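Local atomic coordinates of SM80.1 Vicilin (Solanum melongena, PDB entry 5VF5), a protein that probably serves as a seed storage protein of the 7S globulin (vicilin) family, built on two cupin domains and binding copper and sodium ions. Residues 79-84 with 112-117; 237-242 with 345-350. All coordinates share one frame; numbering follows the deposited sequence. Where two conformers were deposited one is given.

Interaction 1. Residues 79-84 with 112-117; sequences QGTISI and LNRDNN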
loop_
_atom_site.group_PDB
_atom_site.type_symbol
_atom_site.label_atom_id
_atom_site.label_comp_id
_atom_site.label_asym_id
_atom_site.label_seq_id
_atom_site.Cartn_x
_atom_site.Cartn_y
_atom_site.Cartn_z
ATOM N N GLN A 79 15.160 -4.795 4.853
ATOM C CA GLN A 79 16.017 -4.262 3.807
ATOM C C GLN A 79 16.098 -5.301 2.701
ATOM O O GLN A 79 16.138 -6.516 2.971
ATOM C CB GLN A 79 17.436 -3.982 4.335
ATOM C CG GLN A 79 17.511 -2.949 5.454
ATOM C CD GLN A 79 18.919 -2.456 5.731
ATOM O OE1 GLN A 79 19.872 -3.221 5.665
ATOM N NE2 GLN A 79 19.054 -1.166 6.061
ATOM N N GLY A 80 16.124 -4.837 1.468
ATOM C CA GLY A 80 16.159 -5.754 0.312
ATOM C C GLY A 80 16.665 -5.042 -0.907
ATOM O O GLY A 80 16.519 -3.818 -1.008
ATOM N N THR A 81 17.234 -5.801 -1.837
ATOM C CA THR A 81 17.754 -5.224 -3.031
ATOM C C THR A 81 16.823 -5.574 -4.186
ATOM O O THR A 81 16.503 -6.742 -4.355
ATOM C CB THR A 81 19.173 -5.751 -3.300
ATOM O OG1 THR A 81 19.985 -5.370 -2.181
ATOM C CG2 THR A 81 19.713 -5.153 -4.610
ATOM N N ILE A 82 16.396 -4.564 -4.935
ATOM C CA ILE A 82 15.628 -4.765 -6.156
ATOM C C ILE A 82 16.538 -4.572 -7.342
ATOM O O ILE A 82 17.268 -3.589 -7.430
ATOM C CB ILE A 82 14.383 -3.861 -6.258
ATOM C CG1 ILE A 82 13.526 -4.291 -7.442
ATOM C CG2 ILE A 82 14.750 -2.365 -6.326
ATOM C CD1 ILE A 82 12.168 -3.676 -7.458
ATOM N N SER A 83 16.500 -5.490 -8.279
ATOM C CA SER A 83 17.204 -5.399 -9.522
ATOM C C SER A 83 16.210 -5.334 -10.672
ATOM O O SER A 83 15.342 -6.199 -10.769
ATOM C CB SER A 83 18.172 -6.567 -9.675
ATOM O OG SER A 83 19.082 -6.626 -8.579
ATOM N N ILE A 84 16.330 -4.349 -11.547
ATOM C CA ILE A 84 15.392 -4.079 -12.616
ATOM C C ILE A 84 16.135 -4.203 -13.950
ATOM O O ILE A 84 17.110 -3.481 -14.194
ATOM C CB ILE A 84 14.794 -2.675 -12.485
ATOM C CG1 ILE A 84 14.288 -2.448 -11.076
ATOM C CG2 ILE A 84 13.727 -2.457 -13.541
ATOM C CD1 ILE A 84 13.869 -1.033 -10.756
ATOM N N LEU A 112 16.192 -9.520 -3.510
ATOM C CA LEU A 112 17.127 -10.211 -2.645
ATOM C C LEU A 112 17.028 -9.652 -1.239
ATOM O O LEU A 112 17.179 -8.442 -1.047
ATOM C CB LEU A 112 18.558 -9.991 -3.179
ATOM C CG LEU A 112 19.720 -10.529 -2.366
ATOM C CD1 LEU A 112 19.634 -12.049 -2.327
ATOM C CD2 LEU A 112 21.020 -10.034 -2.975
ATOM N N ASN A 113 16.850 -10.516 -0.255
ATOM C CA ASN A 113 16.965 -10.116 1.136
ATOM C C ASN A 113 18.305 -10.701 1.591
ATOM O O ASN A 113 18.421 -11.903 1.745
ATOM C CB ASN A 113 15.801 -10.653 1.972
ATOM C CG ASN A 113 15.889 -10.236 3.448
ATOM O OD1 ASN A 113 16.824 -9.517 3.832
ATOM N ND2 ASN A 113 14.912 -10.645 4.262
ATOM N N ARG A 114 19.276 -9.808 1.825
ATOM C CA ARG A 114 20.631 -10.163 2.195
ATOM C C ARG A 114 20.777 -10.337 3.693
ATOM O O ARG A 114 21.817 -10.804 4.156
ATOM C CB ARG A 114 21.613 -9.035 1.768
ATOM C CG ARG A 114 21.282 -8.343 0.447
ATOM C CD ARG A 114 22.354 -7.332 0.056
ATOM N NE ARG A 114 22.206 -6.025 0.731
ATOM C CZ ARG A 114 23.010 -4.992 0.515
ATOM N NH1 ARG A 114 24.025 -5.093 -0.356
ATOM N NH2 ARG A 114 22.804 -3.848 1.152
ATOM N N ASP A 115 19.783 -9.920 4.465
ATOM C CA ASP A 115 19.942 -9.919 5.923
ATOM C C ASP A 115 19.896 -11.324 6.448
ATOM O O ASP A 115 19.201 -12.169 5.883
ATOM C CB ASP A 115 18.864 -9.083 6.615
ATOM C CG ASP A 115 19.258 -8.677 8.032
ATOM O OD1 ASP A 115 20.067 -7.739 8.200
ATOM O OD2 ASP A 115 18.823 -9.305 8.991
ATOM N N ASN A 116 20.595 -11.568 7.557
ATOM C CA ASN A 116 20.634 -12.914 8.137
ATOM C C ASN A 116 19.483 -13.196 9.069
ATOM O O ASN A 116 19.255 -14.337 9.417
ATOM C CB ASN A 116 21.977 -13.175 8.847
ATOM C CG ASN A 116 22.252 -12.227 9.985
ATOM O OD1 ASN A 116 21.639 -11.167 10.097
ATOM N ND2 ASN A 116 23.216 -12.586 10.826
ATOM N N ASN A 117 18.745 -12.161 9.475
ATOM C CA ASN A 117 17.725 -12.336 10.509
ATOM C C ASN A 117 16.368 -11.681 10.274
ATOM O O ASN A 117 15.378 -12.219 10.712
ATOM C CB ASN A 117 18.273 -11.835 11.866
ATOM C CG ASN A 117 19.404 -12.687 12.405
ATOM O OD1 ASN A 117 20.510 -12.187 12.615
ATOM N ND2 ASN A 117 19.135 -13.976 12.643
HETATM O O HOH W 1 15.745 -7.532 5.779
HETATM O O HOH W 2 18.831 -7.186 2.430
HETATM O O HOH W 3 19.926 -5.615 6.909
HETATM O O HOH W 4 19.598 -5.211 0.663
#

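Interaction 2. Residues 237-242 with 345-350; sequences QLRDLD and NAMFNR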
loop_
_atom_site.group_PDB
_atom_site.type_symbol
_atom_site.label_atom_id
_atom_site.label_comp_id
_atom_site.label_asym_id
_atom_site.label_seq_id
_atom_site.Cartn_x
_atom_site.Cartn_y
_atom_site.Cartn_z
ATOM N N GLN A 237 7.235 11.059 -10.298
ATOM C CA GLN A 237 7.077 9.642 -10.638
ATOM C C GLN A 237 5.753 9.059 -10.163
ATOM O O GLN A 237 5.403 7.990 -10.649
ATOM C CB GLN A 237 8.199 8.755 -10.139
ATOM C CG GLN A 237 8.336 8.717 -8.633
ATOM C CD GLN A 237 9.408 9.681 -8.185
ATOM O OE1 GLN A 237 9.267 10.905 -8.313
ATOM N NE2 GLN A 237 10.485 9.140 -7.678
ATOM N N LEU A 238 4.997 9.781 -9.352
ATOM C CA LEU A 238 3.628 9.353 -8.964
ATOM C C LEU A 238 2.516 9.918 -9.831
ATOM O O LEU A 238 1.352 9.542 -9.673
ATOM C CB LEU A 238 3.383 9.705 -7.500
ATOM C CG LEU A 238 4.368 9.160 -6.469
ATOM C CD1 LEU A 238 3.968 9.650 -5.088
ATOM C CD2 LEU A 238 4.425 7.649 -6.478
ATOM N N ARG A 239 2.846 10.837 -10.747
ATOM C CA ARG A 239 1.816 11.586 -11.490
ATOM C C ARG A 239 1.027 10.731 -12.476
ATOM O O ARG A 239 -0.153 10.959 -12.650
ATOM C CB ARG A 239 2.463 12.786 -12.224
ATOM C CG ARG A 239 2.802 13.864 -11.268
ATOM C CD ARG A 239 3.536 15.013 -11.942
ATOM N NE ARG A 239 3.956 15.959 -10.921
ATOM C CZ ARG A 239 4.879 16.891 -11.103
ATOM N NH1 ARG A 239 5.469 17.060 -12.292
ATOM N NH2 ARG A 239 5.197 17.670 -10.093
ATOM N N ASP A 240 1.695 9.801 -13.150
ATOM C CA ASP A 240 1.032 8.951 -14.144
ATOM C C ASP A 240 -0.100 8.100 -13.563
ATOM O O ASP A 240 -1.152 7.984 -14.161
ATOM C CB ASP A 240 2.038 8.094 -14.944
ATOM C CG ASP A 240 3.050 7.324 -14.083
ATOM O OD1 ASP A 240 2.972 7.265 -12.819
ATOM O OD2 ASP A 240 3.993 6.746 -14.709
ATOM N N LEU A 241 0.132 7.522 -12.388
ATOM C CA LEU A 241 -0.872 6.776 -11.673
ATOM C C LEU A 241 -1.833 7.692 -10.911
ATOM O O LEU A 241 -2.881 7.251 -10.527
ATOM C CB LEU A 241 -0.199 5.841 -10.703
ATOM C CG LEU A 241 0.463 4.615 -11.294
ATOM C CD1 LEU A 241 1.233 3.900 -10.204
ATOM C CD2 LEU A 241 -0.591 3.692 -11.856
ATOM N N ASP A 242 -1.445 8.945 -10.700
ATOM C CA ASP A 242 -2.160 9.908 -9.883
ATOM C C ASP A 242 -2.375 9.330 -8.495
ATOM O O ASP A 242 -3.475 9.342 -7.957
ATOM C CB ASP A 242 -3.455 10.381 -10.532
ATOM C CG ASP A 242 -4.050 11.566 -9.826
ATOM O OD1 ASP A 242 -3.296 12.291 -9.121
ATOM O OD2 ASP A 242 -5.268 11.779 -9.964
ATOM N N ASN A 345 -6.559 8.902 -7.157
ATOM C CA ASN A 345 -7.089 10.232 -7.477
ATOM C C ASN A 345 -6.435 11.282 -6.549
ATOM O O ASN A 345 -7.131 12.152 -5.983
ATOM C CB ASN A 345 -8.632 10.310 -7.397
ATOM C CG ASN A 345 -9.318 9.319 -8.316
ATOM O OD1 ASN A 345 -10.266 8.606 -7.871
ATOM N ND2 ASN A 345 -8.823 9.202 -9.547
ATOM N N ALA A 346 -5.098 11.216 -6.413
ATOM C CA ALA A 346 -4.440 11.961 -5.355
ATOM C C ALA A 346 -4.188 13.454 -5.647
ATOM O O ALA A 346 -4.235 14.255 -4.705
ATOM C CB ALA A 346 -3.120 11.319 -5.011
ATOM N N MET A 347 -3.938 13.831 -6.903
ATOM C CA MET A 347 -3.648 15.215 -7.164
ATOM C C MET A 347 -4.838 16.064 -6.716
ATOM O O MET A 347 -6.002 15.740 -7.003
ATOM C CB MET A 347 -3.404 15.492 -8.647
ATOM C CG MET A 347 -2.842 16.867 -8.851
ATOM S SD MET A 347 -1.061 16.908 -8.613
ATOM C CE MET A 347 -0.526 16.396 -10.206
ATOM N N PHE A 348 -4.512 17.159 -6.039
ATOM C CA PHE A 348 -5.479 18.152 -5.550
ATOM C C PHE A 348 -6.221 17.693 -4.284
ATOM O O PHE A 348 -7.061 18.446 -3.776
ATOM C CB PHE A 348 -6.470 18.618 -6.653
ATOM C CG PHE A 348 -5.795 18.975 -7.952
ATOM C CD1 PHE A 348 -4.818 19.924 -7.957
ATOM C CD2 PHE A 348 -6.092 18.298 -9.137
ATOM C CE1 PHE A 348 -4.148 20.279 -9.142
ATOM C CE2 PHE A 348 -5.440 18.623 -10.324
ATOM C CZ PHE A 348 -4.466 19.626 -10.320
ATOM N N ASN A 349 -5.914 16.489 -3.785
ATOM C CA ASN A 349 -6.527 16.043 -2.528
ATOM C C ASN A 349 -6.096 16.901 -1.350
ATOM O O ASN A 349 -4.901 17.238 -1.207
ATOM C CB ASN A 349 -6.171 14.610 -2.209
ATOM C CG ASN A 349 -6.942 14.083 -0.990
ATOM O OD1 ASN A 349 -8.183 13.949 -1.036
ATOM N ND2 ASN A 349 -6.212 13.811 0.121
ATOM N N ARG A 350 -7.051 17.213 -0.487
ATOM C CA ARG A 350 -6.742 17.865 0.766
ATOM C C ARG A 350 -7.450 17.146 1.924
ATOM O O ARG A 350 -8.567 16.594 1.785
ATOM C CB ARG A 350 -7.063 19.353 0.714
ATOM C CG ARG A 350 -6.327 20.121 -0.387
ATOM C CD ARG A 350 -4.818 20.226 -0.163
ATOM N NE ARG A 350 -4.145 21.096 -1.153
ATOM C CZ ARG A 350 -3.625 20.683 -2.302
ATOM N NH1 ARG A 350 -3.637 19.390 -2.641
ATOM N NH2 ARG A 350 -3.054 21.578 -3.102
HETATM O O HOH W 5 -5.425 7.411 -9.269
HETATM O O HOH W 6 -6.563 13.818 -9.069
HETATM O O HOH W 7 -7.108 10.484 -11.259
#

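Interaction 1. Residues 79-84 with 112-117
The carbonyl oxygen of L112 is approached by two neighbouring groups of the opposite strand. T81 N gives it a nearly straight hydrogen bond (T81 N to L112 O 2.8 Å, 165° at the hydrogen), and the CA-H of G80 adds a weaker contact, with G80 CA 3.2 Å from L112 O. The return bond, L112 N to T81 O, measures 2.9 Å and is more bent at 146°, so T81 and L112 form an antiparallel hydrogen-bonded pair. Their side chains lie on the same face of the sheet, where L112 packs on I189 and I192 at helix 186-192 and T81 on S193 and A196 just beyond it.

One residue further, strand 108-113 runs out and the direct ladder gives way to water. With CG anti to its backbone N (chi1 -180°), N113 can bring OD1 to D115 N, two residues on; that bond, D115 N to N113 OD1 at 3.1 Å, closes an Asx turn, and water 1 links the same oxygen to Q79 N. N113 ND2 is held by E118 O and L56 O. D115 OD2 makes a second Asx turn with N117 N, while D115 OD1 shares water 3 with Q79 OE1.

R114, bent at chi3, crosses the T81 side chain obliquely. T81 OG1 stands 3.7 Å above one face of the R114 guanidinium, offset toward its rim; water 4 joins the two, 2.9 Å from T81 OG1 and weakly bound by R114 NE. The main polar partners lie outside: N94 OD1 for T81 OG1 and S193 OG for R114 NH1.

The pair belongs to the antiparallel beta-barrel of the N-terminal cupin domain, at the end of strand 108-113, where two Asx turns follow.

Interaction 2. Residues 237-242 with 345-350
The carboxylate of D242 meets residues 345-350 through both of its oxygens; the other flat group, the F348 ring, takes no part in the contact with 237-242 but has M347 CG 3.3 Å above the centre of one face. D242 CG stands anti to the backbone N (chi1 -169°), which carries the carboxylate toward 345-347. M347 N bonds D242 OD1 at 2.8 Å, on the syn side and 21° out of the carboxylate plane, with M347 CB 3.2 Å from D242 OD1. The other oxygen, D242 OD2, takes protons from two waters: water 6 also donates to M347 O, and water 7 accepts from N345 ND2.

The D242 backbone contributes too. A346 N reaches D242 O at 2.9 Å, almost straight (169°), though from above the carbonyl plane. Two successive amides are thus held by one residue, at the start of the type II turn A346-N349. R239 CG brushes M347 CE at 4.3 Å, while its guanidinium is anchored by P232 O and E233 O.

The bonds lie where strand 243-250 begins and its antiparallel neighbour 337-344 ends. Beyond them, L241 packs on strands 69-77 and 100-103, and D240 forms a salt bridge with R102.

In the fold
Interaction 1 is largely buried and belongs to a sheet; interaction 2 is a surface contact between two loops. They share no strand: residues 79-84 and 112-117 pair within the N-terminal cupin, whereas 237-242 and 345-350 meet in the C-terminal one, and the nearest atoms of the two contacts are about 11 Å apart. In interaction 1 main chain bonds main chain, and waters bridge the two segments at and past the end of strand 108-113. Interaction 2 rests largely on one aspartate and its waters rather than on paired strands. Segment 237-242 also touches strands of the first cupin, placing interaction 2 near the junction of the domains, while interaction 1 faces helix 186-192.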